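Local coordinates for protein 4-hydroxythreonine-4-phosphate dehydrogenase (Legionella pneumophila subsp. pneumophila, PDB 6XMY) that probably catalyses the NAD(P)-dependent oxidation of 4-(phosphooxy)-L-threonine, a divalent-metal-dependent step in the biosynthesis of pyridoxine 5'-phosphate, at residues M322-D325 and M326-R330; H191-L194 and K195-G199; A107-S111 and K112-S116; Y98-E101 and L102-L105; G41-S44 and L45-R49. All coordinates share one frame; numbering follows the deposited sequence.

Interaction 1: M322-D325 and M326-R330; sequences MAKD and MALTR
Leu328 N donates to Lys324 O over 2.9 Å with an N-H...O angle of 157°, the last regular bond at the C-terminal end of a helix. One residue later the pairing weakens: Thr329 N reaches Asp325 O in a weak bond of 3.3 Å. The hydroxyl of Thr329, with OG1 between the backbone N and the carbonyl carbon of its own residue (chi1 69°), stands 3.2 Å from Asp325 O, but whether its proton goes to that oxygen is not settled. This is the end of helix 314-328, the last helix of the chain, and Thr329 is where the backbone leaves helical geometry.

Along the outer side, Lys324 and Leu328 run side by side and point the same way. The lysine chain is extended, and its CE rests 3.9 Å from Leu328 CD1, so methylenes rather than the ammonium group make the contact. The flank of Met322 and Met326 is looser, with the two CG atoms 4.5 Å apart. Met326 holds CG anti to its carbonyl carbon (chi1 -72°), which sets that atom 3.3 Å from Met322 O; in the conformer modelled here its side chain also touches Phe198 and Ile293. Ala323, buried, packs on Ala117 and Val119 of strand 117-120, while Ala327 and Leu328 touch Met9.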
loop_
_atom_site.group_PDB
_atom_site.type_symbol
_atom_site.label_atom_id
_atom_site.label_comp_id
_atom_site.label_asym_id
_atom_site.label_seq_id
_atom_site.Cartn_x
_atom_site.Cartn_y
_atom_site.Cartn_z
ATOM N N MET A 322 -8.288 7.109 3.483
ATOM C CA MET A 322 -7.750 6.393 4.636
ATOM C C MET A 322 -6.555 7.127 5.229
ATOM O O MET A 322 -6.438 7.245 6.456
ATOM C CB MET A 322 -7.378 4.961 4.254
ATOM C CG MET A 322 -6.831 4.173 5.423
ATOM S SD MET A 322 -6.518 2.449 5.051
ATOM C CE MET A 322 -8.176 1.883 4.677
ATOM N N ALA A 323 -5.661 7.629 4.377
ATOM C CA ALA A 323 -4.525 8.399 4.872
ATOM C C ALA A 323 -4.993 9.644 5.617
ATOM O O ALA A 323 -4.470 9.969 6.693
ATOM C CB ALA A 323 -3.586 8.756 3.721
ATOM N N LYS A 324 -5.990 10.341 5.068
ATOM C CA LYS A 324 -6.556 11.504 5.747
ATOM C C LYS A 324 -7.121 11.120 7.106
ATOM O O LYS A 324 -6.870 11.800 8.110
ATOM C CB LYS A 324 -7.649 12.129 4.884
ATOM C CG LYS A 324 -8.366 13.309 5.537
ATOM C CD LYS A 324 -9.534 13.772 4.680
ATOM C CE LYS A 324 -10.604 14.477 5.497
ATOM N NZ LYS A 324 -11.812 14.737 4.658
ATOM N N ASP A 325 -7.882 10.023 7.159
ATOM C CA ASP A 325 -8.505 9.619 8.416
ATOM C C ASP A 325 -7.453 9.276 9.458
ATOM O O ASP A 325 -7.601 9.614 10.640
ATOM C CB ASP A 325 -9.440 8.434 8.181
ATOM C CG ASP A 325 -10.719 8.827 7.459
ATOM O OD1 ASP A 325 -11.006 10.039 7.358
ATOM O OD2 ASP A 325 -11.434 7.918 6.984
ATOM N N MET A 326 -6.364 8.636 9.034
ATOM C CA MET A 326 -5.278 8.288 9.951
ATOM C C MET A 326 -4.535 9.529 10.424
ATOM O O MET A 326 -4.143 9.628 11.597
ATOM C CB MET A 326 -4.303 7.341 9.249
ATOM C CG MET A 326 -4.843 5.941 9.035
ATOM S SD MET A 326 -5.127 5.094 10.604
ATOM C CE MET A 326 -5.943 3.628 10.004
ATOM N N ALA A 327 -4.307 10.478 9.518
ATOM C CA ALA A 327 -3.604 11.693 9.911
ATOM C C ALA A 327 -4.433 12.503 10.900
ATOM O O ALA A 327 -3.887 13.076 11.850
ATOM C CB ALA A 327 -3.240 12.513 8.677
ATOM N N LEU A 328 -5.754 12.541 10.712
ATOM C CA LEU A 328 -6.597 13.302 11.628
ATOM C C LEU A 328 -6.645 12.670 13.013
ATOM O O LEU A 328 -6.881 13.373 14.002
ATOM C CB LEU A 328 -8.006 13.459 11.050
ATOM C CG LEU A 328 -8.117 14.416 9.863
ATOM C CD1 LEU A 328 -9.481 14.295 9.202
ATOM C CD2 LEU A 328 -7.873 15.843 10.318
ATOM N N THR A 329 -6.406 11.363 13.112
ATOM C CA THR A 329 -6.442 10.660 14.387
ATOM C C THR A 329 -5.051 10.292 14.898
ATOM O O THR A 329 -4.929 9.469 15.812
ATOM C CB THR A 329 -7.344 9.428 14.306
ATOM O OG1 THR A 329 -6.742 8.450 13.454
ATOM C CG2 THR A 329 -8.704 9.807 13.742
ATOM N N ARG A 330 -4.007 10.898 14.343
ATOM C CA ARG A 330 -2.638 10.622 14.771
ATOM C C ARG A 330 -2.351 11.280 16.115
ATOM O O ARG A 330 -2.986 12.268 16.478
ATOM C CB ARG A 330 -1.635 11.110 13.724
#

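Interaction 2: H191-L194 and K195-G199; sequences HHSL and KHDFG. With SO4 (sulfate ion), chain J; EDO (1,2-ethanediol), chain G.
His192 and His196, one helical turn apart, lay their imidazoles together in an offset stack, with centroids 4.2 Å apart and planes inclined by 26°. Their first torsions differ: the His192 ring swings anti to its own backbone N (chi1 178°), whereas that of His196 turns back beside its N (chi1 -72°), and the two rings thereby overlap on the same side of the helix. The overlap is partial, the closest pair being His192 ND1 and His196 CD2 at 3.2 Å.

A sulfate ion, probably from the crystallisation liquor, joins the edges of the stack. His192 ND1 donates to sulfate O1 over 2.7 Å in an almost straight bond, and His196 NE2 donates to sulfate O3 over 2.8 Å. Each oxygen lies near the plane of the ring that serves it, an approach that fixes both imidazoles in rotation. Lys195, fully extended, passes the anion with its CD 3.4 Å from sulfate O2, and His191 CE1 is equally near that oxygen.

On another side, a water is hydrogen-bonded to Ser193 OG, which is also hydrogen-bonded to Gln189; the approach of the same water to Asp197 OD2 is very short and doubtful. Further on, the helix unwinds, Phe198 N making weak bonds to both Ser193 O and Leu194 O before Gly199 adopts positive phi. Leu194 CD2 packs 4.2 Å from Phe198 CD1. This end of helix 180-197 lies against strand 161-164, where Leu194 and Phe198 touch Lys161, and against helix 314-328.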
loop_
_atom_site.group_PDB
_atom_site.type_symbol
_atom_site.label_atom_id
_atom_site.label_comp_id
_atom_site.label_asym_id
_atom_site.label_seq_id
_atom_site.Cartn_x
_atom_site.Cartn_y
_atom_site.Cartn_z
ATOM N N HIS A 191 -1.273 -6.407 15.338
ATOM C CA HIS A 191 -2.091 -6.204 16.529
ATOM C C HIS A 191 -1.976 -4.769 17.027
ATOM O O HIS A 191 -2.985 -4.117 17.332
ATOM C CB HIS A 191 -1.651 -7.201 17.606
ATOM C CG HIS A 191 -2.285 -6.979 18.942
ATOM N ND1 HIS A 191 -1.765 -6.106 19.870
ATOM C CD2 HIS A 191 -3.377 -7.536 19.520
ATOM C CE1 HIS A 191 -2.516 -6.120 20.956
ATOM N NE2 HIS A 191 -3.505 -6.974 20.767
ATOM N N HIS A 192 -0.748 -4.255 17.091
ATOM C CA HIS A 192 -0.535 -2.895 17.578
ATOM C C HIS A 192 -1.256 -1.879 16.707
ATOM O O HIS A 192 -1.897 -0.953 17.218
ATOM C CB HIS A 192 0.958 -2.586 17.616
ATOM C CG HIS A 192 1.267 -1.193 18.069
ATOM N ND1 HIS A 192 1.295 -0.835 19.398
ATOM C CD2 HIS A 192 1.538 -0.068 17.368
ATOM C CE1 HIS A 192 1.589 0.451 19.497
ATOM N NE2 HIS A 192 1.737 0.939 18.280
ATOM N N SER A 193 -1.161 -2.035 15.387
ATOM C CA SER A 193 -1.792 -1.081 14.487
ATOM C C SER A 193 -3.309 -1.153 14.563
ATOM O O SER A 193 -3.981 -0.117 14.549
ATOM C CB SER A 193 -1.314 -1.313 13.057
ATOM O OG SER A 193 0.063 -0.996 12.936
ATOM N N LEU A 194 -3.873 -2.364 14.613
ATOM C CA LEU A 194 -5.324 -2.478 14.720
ATOM C C LEU A 194 -5.829 -1.803 15.987
ATOM O O LEU A 194 -6.858 -1.121 15.969
ATOM C CB LEU A 194 -5.744 -3.946 14.691
ATOM C CG LEU A 194 -5.527 -4.702 13.374
ATOM C CD1 LEU A 194 -5.833 -6.190 13.545
ATOM C CD2 LEU A 194 -6.380 -4.087 12.265
ATOM N N LYS A 195 -5.106 -1.971 17.093
ATOM C CA LYS A 195 -5.548 -1.417 18.369
ATOM C C LYS A 195 -5.353 0.091 18.412
ATOM O O LYS A 195 -6.258 0.834 18.809
ATOM C CB LYS A 195 -4.776 -2.094 19.499
ATOM C CG LYS A 195 -5.133 -1.628 20.904
ATOM C CD LYS A 195 -4.434 -2.510 21.922
ATOM C CE LYS A 195 -4.816 -2.164 23.342
ATOM N NZ LYS A 195 -4.142 -3.098 24.283
ATOM N N HIS A 196 -4.174 0.558 18.018
ATOM C CA HIS A 196 -3.804 1.950 18.230
ATOM C C HIS A 196 -4.216 2.861 17.087
ATOM O O HIS A 196 -4.465 4.051 17.314
ATOM C CB HIS A 196 -2.301 2.045 18.487
ATOM C CG HIS A 196 -1.896 1.530 19.832
ATOM N ND1 HIS A 196 -1.802 2.345 20.939
ATOM C CD2 HIS A 196 -1.591 0.281 20.259
ATOM C CE1 HIS A 196 -1.442 1.624 21.986
ATOM N NE2 HIS A 196 -1.308 0.369 21.602
ATOM N N ASP A 197 -4.299 2.337 15.865
ATOM C CA ASP A 197 -4.612 3.161 14.707
ATOM C C ASP A 197 -5.962 2.863 14.071
ATOM O O ASP A 197 -6.478 3.714 13.340
ATOM C CB ASP A 197 -3.502 3.050 13.652
ATOM C CG ASP A 197 -2.172 3.574 14.166
ATOM O OD1 ASP A 197 -2.181 4.578 14.919
ATOM O OD2 ASP A 197 -1.127 2.976 13.836
ATOM N N PHE A 198 -6.549 1.698 14.336
ATOM C CA PHE A 198 -7.881 1.377 13.847
ATOM C C PHE A 198 -8.925 1.297 14.956
ATOM O O PHE A 198 -10.089 1.000 14.669
ATOM C CB PHE A 198 -7.856 0.076 13.037
ATOM C CG PHE A 198 -7.132 0.186 11.720
ATOM C CD1 PHE A 198 -5.751 0.056 11.655
ATOM C CD2 PHE A 198 -7.835 0.397 10.546
ATOM C CE1 PHE A 198 -5.082 0.141 10.442
ATOM C CE2 PHE A 198 -7.175 0.486 9.327
ATOM C CZ PHE A 198 -5.796 0.353 9.277
ATOM N N GLY A 199 -8.542 1.551 16.209
ATOM C CA GLY A 199 -9.498 1.597 17.300
ATOM C C GLY A 199 -10.132 0.278 17.676
ATOM O O GLY A 199 -11.224 0.268 18.249
HETATM S S SO4 J . -0.170 -2.873 22.147
HETATM O O1 SO4 J . 1.082 -2.472 21.513
HETATM O O2 SO4 J . -1.207 -3.009 21.129
HETATM O O3 SO4 J . -0.576 -1.862 23.120
HETATM O O4 SO4 J . 0.020 -4.153 22.826
HETATM C C1 EDO G . -1.532 2.465 10.511
HETATM O O1 EDO G . -0.898 1.876 11.655
HETATM C C2 EDO G . -1.183 3.946 10.387
HETATM O O2 EDO G . 0.201 4.134 10.059
HETATM O O HOH W 1 0.808 1.555 14.584
#

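Interaction 3: A107-S111 and K112-S116; sequences ASLCS and KGEFS
Leu109 and Phe115 both hold CG beside the backbone N and anti to the carbonyl carbon (chi1 -68° and -63°). Their side chains lie alongside one another and point in the same direction. The leucine meets the ring at its edge: Leu109 CB is 3.9 Å from Phe115 CD2, and Leu109 CD1 continues the contact at CE2. The sulfur of Cys110 adds to it, SG lying 4.0 Å from Phe115 CB. The phenylalanine is thus fitted against two successive residues of the last helical turn.

The chain reverses through a Schellman motif at the end of helix 96-111. Gly113 takes positive phi (79°), a conformation that favours glycine. Its amide, Gly113 N, donates to Cys110 O over 2.9 Å from well above the carbonyl plane, while Glu114 N meets Leu109 O at 3.0 Å, nearly along the C=O axis. A water gives a further link, donating to Cys110 O and Phe115 O at 2.7 Å each; Cys110 O therefore receives both an amide and a water proton. On the outer side Lys112 lies over the preceding turn, its CG 3.3 Å from Ser108 O.

Beyond the turn, the chain passes into strand 117-120. Leu109 and Phe115 together press on Leu13 of strand 12-15 and Trp78 of strand 74-79, and the Phe115 ring also meets Tyr62. Ala107 and Ser108 face helix 138-145, packing against its phenylalanines.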
loop_
_atom_site.group_PDB
_atom_site.type_symbol
_atom_site.label_atom_id
_atom_site.label_comp_id
_atom_site.label_asym_id
_atom_site.label_seq_id
_atom_site.Cartn_x
_atom_site.Cartn_y
_atom_site.Cartn_z
ATOM N N ALA A 107 9.063 10.063 1.174
ATOM C CA ALA A 107 9.395 9.567 2.506
ATOM C C ALA A 107 10.054 10.652 3.344
ATOM O O ALA A 107 9.709 10.846 4.517
ATOM C CB ALA A 107 10.311 8.347 2.398
ATOM N N SER A 108 11.020 11.362 2.756
ATOM C CA SER A 108 11.760 12.392 3.482
ATOM C C SER A 108 10.845 13.525 3.929
ATOM O O SER A 108 10.901 13.966 5.088
ATOM C CB SER A 108 12.874 12.935 2.590
ATOM O OG SER A 108 13.622 13.912 3.285
ATOM N N LEU A 109 10.004 14.025 3.021
ATOM C CA LEU A 109 9.146 15.160 3.355
ATOM C C LEU A 109 8.124 14.782 4.415
ATOM O O LEU A 109 7.826 15.576 5.309
ATOM C CB LEU A 109 8.462 15.699 2.100
ATOM C CG LEU A 109 9.372 16.377 1.082
ATOM C CD1 LEU A 109 8.592 16.659 -0.194
ATOM C CD2 LEU A 109 9.961 17.662 1.671
ATOM N N CYS A 110 7.592 13.561 4.353
ATOM C CA CYS A 110 6.690 13.109 5.406
ATOM C C CYS A 110 7.430 12.861 6.713
ATOM O O CYS A 110 6.894 13.139 7.792
ATOM C CB CYS A 110 5.935 11.857 4.957
ATOM S SG CYS A 110 4.740 12.232 3.681
ATOM N N SER A 111 8.659 12.340 6.640
ATOM C CA SER A 111 9.432 12.090 7.854
ATOM C C SER A 111 9.654 13.375 8.635
ATOM O O SER A 111 9.648 13.371 9.870
ATOM C CB SER A 111 10.779 11.464 7.494
ATOM O OG SER A 111 11.582 11.291 8.647
ATOM N N LYS A 112 9.856 14.481 7.927
ATOM C CA LYS A 112 10.070 15.783 8.533
ATOM C C LYS A 112 8.775 16.468 8.941
ATOM O O LYS A 112 8.827 17.571 9.497
ATOM C CB LYS A 112 10.861 16.657 7.563
ATOM C CG LYS A 112 12.216 16.067 7.227
ATOM C CD LYS A 112 12.947 16.886 6.189
ATOM C CE LYS A 112 14.362 16.370 6.008
ATOM N NZ LYS A 112 15.061 16.260 7.319
ATOM N N GLY A 113 7.624 15.844 8.698
ATOM C CA GLY A 113 6.353 16.440 9.056
ATOM C C GLY A 113 5.843 17.501 8.109
ATOM O O GLY A 113 4.847 18.160 8.426
ATOM N N GLU A 114 6.484 17.681 6.951
ATOM C CA GLU A 114 6.029 18.685 5.996
ATOM C C GLU A 114 4.675 18.313 5.421
ATOM O O GLU A 114 3.900 19.190 5.027
ATOM C CB GLU A 114 7.048 18.816 4.867
ATOM C CG GLU A 114 8.384 19.356 5.313
ATOM C CD GLU A 114 8.292 20.812 5.688
ATOM O OE1 GLU A 114 7.621 21.564 4.949
ATOM O OE2 GLU A 114 8.869 21.202 6.725
ATOM N N PHE A 115 4.381 17.020 5.372
ATOM C CA PHE A 115 3.109 16.501 4.904
ATOM C C PHE A 115 2.655 15.453 5.900
ATOM O O PHE A 115 3.477 14.848 6.594
ATOM C CB PHE A 115 3.242 15.955 3.474
ATOM C CG PHE A 115 3.609 17.023 2.494
ATOM C CD1 PHE A 115 2.626 17.790 1.894
ATOM C CD2 PHE A 115 4.933 17.326 2.247
ATOM C CE1 PHE A 115 2.958 18.823 1.030
ATOM C CE2 PHE A 115 5.268 18.352 1.379
ATOM C CZ PHE A 115 4.279 19.094 0.768
ATOM N N SER A 116 1.340 15.274 6.000
ATOM C CA SER A 116 0.787 14.484 7.090
ATOM C C SER A 116 0.750 12.994 6.799
ATOM O O SER A 116 0.558 12.203 7.729
ATOM C CB SER A 116 -0.622 14.970 7.428
ATOM O OG SER A 116 -1.430 14.953 6.275
HETATM O O HOH W 2 4.201 12.938 8.296
#

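Interaction 4: Y98-E101 and L102-L105; sequences YVME and LLTL
The N-terminal half of helix 96-111 carries this contact, a run of i to i+4 backbone bonds with side-chain contacts at i+3 and i+4, on a helix that flanks the NAD and predicted substrate sites. Tyr98 and Leu102 form one side-chain pair. The leucine lies over one face of the phenol ring, offset toward the rim, with CG 4.2 Å above the plane; its methyls spread over the hydroxyl end of that face, Leu102 CD1 being 3.9 Å from Tyr98 CZ and Leu102 CD2 3.9 Å from Tyr98 CE1. The tyrosine hydroxyl is engaged elsewhere, bonded to Asp42 N.

Thr104 supplies the polar counterpart. With OG1 turned beside its own backbone N (chi1 -56°), the hydroxyl donates to Met100 O over 2.8 Å, while Thr104 N donates to the same oxygen over 2.9 Å. The two donors arrive from opposite faces of the carbonyl plane, so that Met100 O is gripped twice and the hydroxyl is satisfied within the helix. Neighbouring turns are closed by Leu105 N to Glu101 O at 2.8 Å, a fairly straight bond.

Met100, bent at both chi2 and chi3, curls toward the next turn and brings CE to 4.1 Å from Leu103 CD2, the two side chains crossing at a slant. Around the helix, Leu102 and Leu103 rest on Ser15 of strand 12-15, and Met100, Leu103 and Thr104 pack on Phe141 of helix 138-145. Leu103 also touches His138, predicted to bind substrate, and Val99 lies against Val123, an NAD-binding residue, and Ile128 of helix 125-130.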
loop_
_atom_site.group_PDB
_atom_site.type_symbol
_atom_site.label_atom_id
_atom_site.label_comp_id
_atom_site.label_asym_id
_atom_site.label_seq_id
_atom_site.Cartn_x
_atom_site.Cartn_y
_atom_site.Cartn_z
ATOM N N TYR A 98 13.631 8.852 -11.717
ATOM C CA TYR A 98 12.588 9.809 -11.377
ATOM C C TYR A 98 11.578 9.197 -10.417
ATOM O O TYR A 98 11.206 9.818 -9.407
ATOM C CB TYR A 98 11.912 10.277 -12.664
ATOM C CG TYR A 98 10.499 10.787 -12.528
ATOM C CD1 TYR A 98 10.240 12.106 -12.174
ATOM C CD2 TYR A 98 9.418 9.949 -12.765
ATOM C CE1 TYR A 98 8.941 12.573 -12.069
ATOM C CE2 TYR A 98 8.119 10.410 -12.664
ATOM C CZ TYR A 98 7.885 11.725 -12.318
ATOM O OH TYR A 98 6.595 12.194 -12.220
ATOM N N VAL A 99 11.123 7.970 -10.707
ATOM C CA VAL A 99 10.175 7.299 -9.820
ATOM C C VAL A 99 10.775 7.135 -8.432
ATOM O O VAL A 99 10.122 7.409 -7.414
ATOM C CB VAL A 99 9.728 5.949 -10.415
ATOM C CG1 VAL A 99 8.901 5.183 -9.395
ATOM C CG2 VAL A 99 8.934 6.169 -11.710
ATOM N N MET A 100 12.034 6.689 -8.370
ATOM C CA MET A 100 12.677 6.524 -7.072
ATOM C C MET A 100 12.830 7.855 -6.360
ATOM O O MET A 100 12.789 7.895 -5.127
ATOM C CB MET A 100 14.020 5.813 -7.210
ATOM C CG MET A 100 13.911 4.381 -7.736
ATOM S SD MET A 100 12.733 3.326 -6.860
ATOM C CE MET A 100 13.425 3.366 -5.228
ATOM N N GLU A 101 12.985 8.951 -7.113
ATOM C CA GLU A 101 13.052 10.271 -6.485
ATOM C C GLU A 101 11.725 10.635 -5.838
ATOM O O GLU A 101 11.702 11.203 -4.742
ATOM C CB GLU A 101 13.469 11.343 -7.492
ATOM C CG GLU A 101 13.859 12.668 -6.825
ATOM C CD GLU A 101 15.146 12.567 -6.033
ATOM O OE1 GLU A 101 16.014 11.756 -6.411
ATOM O OE2 GLU A 101 15.278 13.285 -5.017
ATOM N N LEU A 102 10.608 10.300 -6.489
ATOM C CA LEU A 102 9.304 10.520 -5.873
ATOM C C LEU A 102 9.194 9.774 -4.549
ATOM O O LEU A 102 8.707 10.326 -3.554
ATOM C CB LEU A 102 8.185 10.052 -6.810
ATOM C CG LEU A 102 8.127 10.603 -8.242
ATOM C CD1 LEU A 102 6.890 10.058 -8.953
ATOM C CD2 LEU A 102 8.135 12.132 -8.259
ATOM N N LEU A 103 9.643 8.515 -4.515
ATOM C CA LEU A 103 9.567 7.731 -3.284
ATOM C C LEU A 103 10.477 8.306 -2.203
ATOM O O LEU A 103 10.091 8.388 -1.026
ATOM C CB LEU A 103 9.953 6.274 -3.561
ATOM C CG LEU A 103 8.845 5.300 -3.972
ATOM C CD1 LEU A 103 7.934 5.879 -5.025
ATOM C CD2 LEU A 103 9.431 3.975 -4.432
ATOM N N THR A 104 11.699 8.686 -2.582
ATOM C CA THR A 104 12.672 9.176 -1.610
ATOM C C THR A 104 12.249 10.533 -1.083
ATOM O O THR A 104 12.238 10.774 0.131
ATOM C CB THR A 104 14.054 9.256 -2.271
ATOM O OG1 THR A 104 14.410 7.972 -2.801
ATOM C CG2 THR A 104 15.120 9.711 -1.267
ATOM N N LEU A 105 11.857 11.428 -1.983
ATOM C CA LEU A 105 11.383 12.736 -1.560
ATOM C C LEU A 105 10.099 12.620 -0.745
ATOM O O LEU A 105 9.945 13.296 0.279
ATOM C CB LEU A 105 11.191 13.614 -2.792
ATOM C CG LEU A 105 11.011 15.111 -2.666
ATOM C CD1 LEU A 105 12.108 15.758 -1.819
ATOM C CD2 LEU A 105 10.988 15.668 -4.087
#

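Interaction 5: G41-S44 and L45-R49; sequences GDLS and LLEAR. With EDO (1,2-ethanediol), chain E.
Asp42 reaches across the first turn of the helix to Leu45, the two side chains crossing rather than running together. The carboxylate stands anti to its own backbone N (chi1 179°), which brings OD1 to 2.8 Å from Leu45 N; that amide approaches from above the carboxylate plane, 38° out of it. Asp42 CB meanwhile packs 3.7 Å from Leu45 CB. The other oxygen, OD2, is held by Cys82 N, so both ends of the carboxylate are anchored.

Leu43 and Glu47 also cross. The glutamate extends back over the leucine, its OE2 3.7 Å from Leu43 CG, a van der Waals contact of the carboxylate with the leucine. Leu46 CG lies 3.5 Å from Asp42 O, and both Leu43 and Leu46 pack on Phe59 and Val77 of the adjacent strands.

Arg49 leads away from residues 41-44. Its NE and NH2 grasp a 1,2-ethanediol molecule, probably from the crystallisation liquor, NE bonding O2 and NH2 bonding O1 at 2.8 Å each, while NH1 forms a salt bridge with Asp25. An aspartate N-cap directly after strand 37-41, its side chain accepting from the amide three residues on, marks the start of helix 43-52.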
loop_
_atom_site.group_PDB
_atom_site.type_symbol
_atom_site.label_atom_id
_atom_site.label_comp_id
_atom_site.label_asym_id
_atom_site.label_seq_id
_atom_site.Cartn_x
_atom_site.Cartn_y
_atom_site.Cartn_z
ATOM N N GLY A 41 5.311 14.933 -8.750
ATOM C CA GLY A 41 5.418 14.447 -10.111
ATOM C C GLY A 41 5.869 15.556 -11.027
ATOM O O GLY A 41 5.994 16.721 -10.634
ATOM N N ASP A 42 6.116 15.170 -12.270
ATOM C CA ASP A 42 6.555 16.109 -13.292
ATOM C C ASP A 42 5.367 16.957 -13.733
ATOM O O ASP A 42 4.336 16.426 -14.154
ATOM C CB ASP A 42 7.168 15.308 -14.442
ATOM C CG ASP A 42 7.646 16.170 -15.585
ATOM O OD1 ASP A 42 6.840 16.947 -16.115
ATOM O OD2 ASP A 42 8.825 16.050 -15.968
ATOM N N LEU A 43 5.495 18.282 -13.616
ATOM C CA LEU A 43 4.357 19.148 -13.902
ATOM C C LEU A 43 3.981 19.112 -15.382
ATOM O O LEU A 43 2.793 19.083 -15.725
ATOM C CB LEU A 43 4.652 20.577 -13.437
ATOM C CG LEU A 43 3.566 21.614 -13.706
ATOM C CD1 LEU A 43 2.264 21.229 -13.016
ATOM C CD2 LEU A 43 4.035 22.982 -13.239
ATOM N N SER A 44 4.971 19.126 -16.277
ATOM C CA SER A 44 4.684 19.025 -17.706
ATOM C C SER A 44 3.958 17.729 -18.031
ATOM O O SER A 44 3.056 17.702 -18.882
ATOM C CB SER A 44 5.983 19.089 -18.502
ATOM O OG SER A 44 6.616 20.339 -18.336
ATOM N N LEU A 45 4.354 16.637 -17.370
ATOM C CA LEU A 45 3.682 15.356 -17.554
ATOM C C LEU A 45 2.227 15.443 -17.122
ATOM O O LEU A 45 1.328 14.991 -17.833
ATOM C CB LEU A 45 4.405 14.281 -16.745
ATOM C CG LEU A 45 3.576 13.037 -16.429
ATOM C CD1 LEU A 45 3.333 12.209 -17.703
ATOM C CD2 LEU A 45 4.282 12.213 -15.390
ATOM N N LEU A 46 1.978 16.005 -15.940
ATOM C CA LEU A 46 0.605 16.113 -15.458
ATOM C C LEU A 46 -0.240 16.985 -16.382
ATOM O O LEU A 46 -1.389 16.645 -16.690
ATOM C CB LEU A 46 0.597 16.628 -14.016
ATOM C CG LEU A 46 1.154 15.618 -13.012
ATOM C CD1 LEU A 46 1.495 16.277 -11.678
ATOM C CD2 LEU A 46 0.143 14.499 -12.795
ATOM N N GLU A 47 0.322 18.102 -16.857
ATOM C CA GLU A 47 -0.409 18.957 -17.785
ATOM C C GLU A 47 -0.701 18.230 -19.089
ATOM O O GLU A 47 -1.812 18.325 -19.621
ATOM C CB GLU A 47 0.370 20.251 -18.057
ATOM C CG GLU A 47 0.424 21.178 -16.839
ATOM C CD GLU A 47 1.454 22.298 -16.953
ATOM O OE1 GLU A 47 2.347 22.221 -17.816
ATOM O OE2 GLU A 47 1.376 23.249 -16.147
ATOM N N ALA A 48 0.287 17.501 -19.616
ATOM C CA ALA A 48 0.101 16.808 -20.891
ATOM C C ALA A 48 -0.881 15.654 -20.752
ATOM O O ALA A 48 -1.693 15.413 -21.652
ATOM C CB ALA A 48 1.442 16.303 -21.425
ATOM N N ARG A 49 -0.820 14.927 -19.634
ATOM C CA ARG A 49 -1.767 13.839 -19.413
ATOM C C ARG A 49 -3.187 14.375 -19.258
ATOM O O ARG A 49 -4.134 13.789 -19.790
ATOM C CB ARG A 49 -1.325 13.005 -18.208
ATOM C CG ARG A 49 -2.122 11.708 -17.976
ATOM C CD ARG A 49 -1.933 10.672 -19.107
ATOM N NE ARG A 49 -0.527 10.372 -19.374
ATOM C CZ ARG A 49 0.206 9.480 -18.711
ATOM N NH1 ARG A 49 -0.326 8.776 -17.708
ATOM N NH2 ARG A 49 1.486 9.299 -19.043
HETATM C C1 EDO E . 1.994 12.389 -21.360
HETATM O O1 EDO E . 2.263 11.002 -21.150
HETATM C C2 EDO E . 0.810 12.511 -22.304
HETATM O O2 EDO E . -0.325 11.943 -21.650
#

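Overall arrangement
Along the chain the order is interaction 5, 4, 3, 2, 1. Interactions 4 and 3 share helix 96-111, the former in its N-terminal half and the latter at its C-terminal end, with centres 13 Å apart. Interaction 5, at the start of helix 43-52, touches interaction 4. Interaction 1 joins distant parts of the sequence, since it touches both interaction 3, where Ala327 meets Ser116, and interaction 2. The most widely separated centres, those of interactions 2 and 5, are about 37 Å apart on opposite sides of the chain's centre. The C-terminal helix thus connects the loop after helix 96-111 with the end of helix 180-197, while interaction 4 lies about 8 Å from the bound NAD, at the side chain of Leu103.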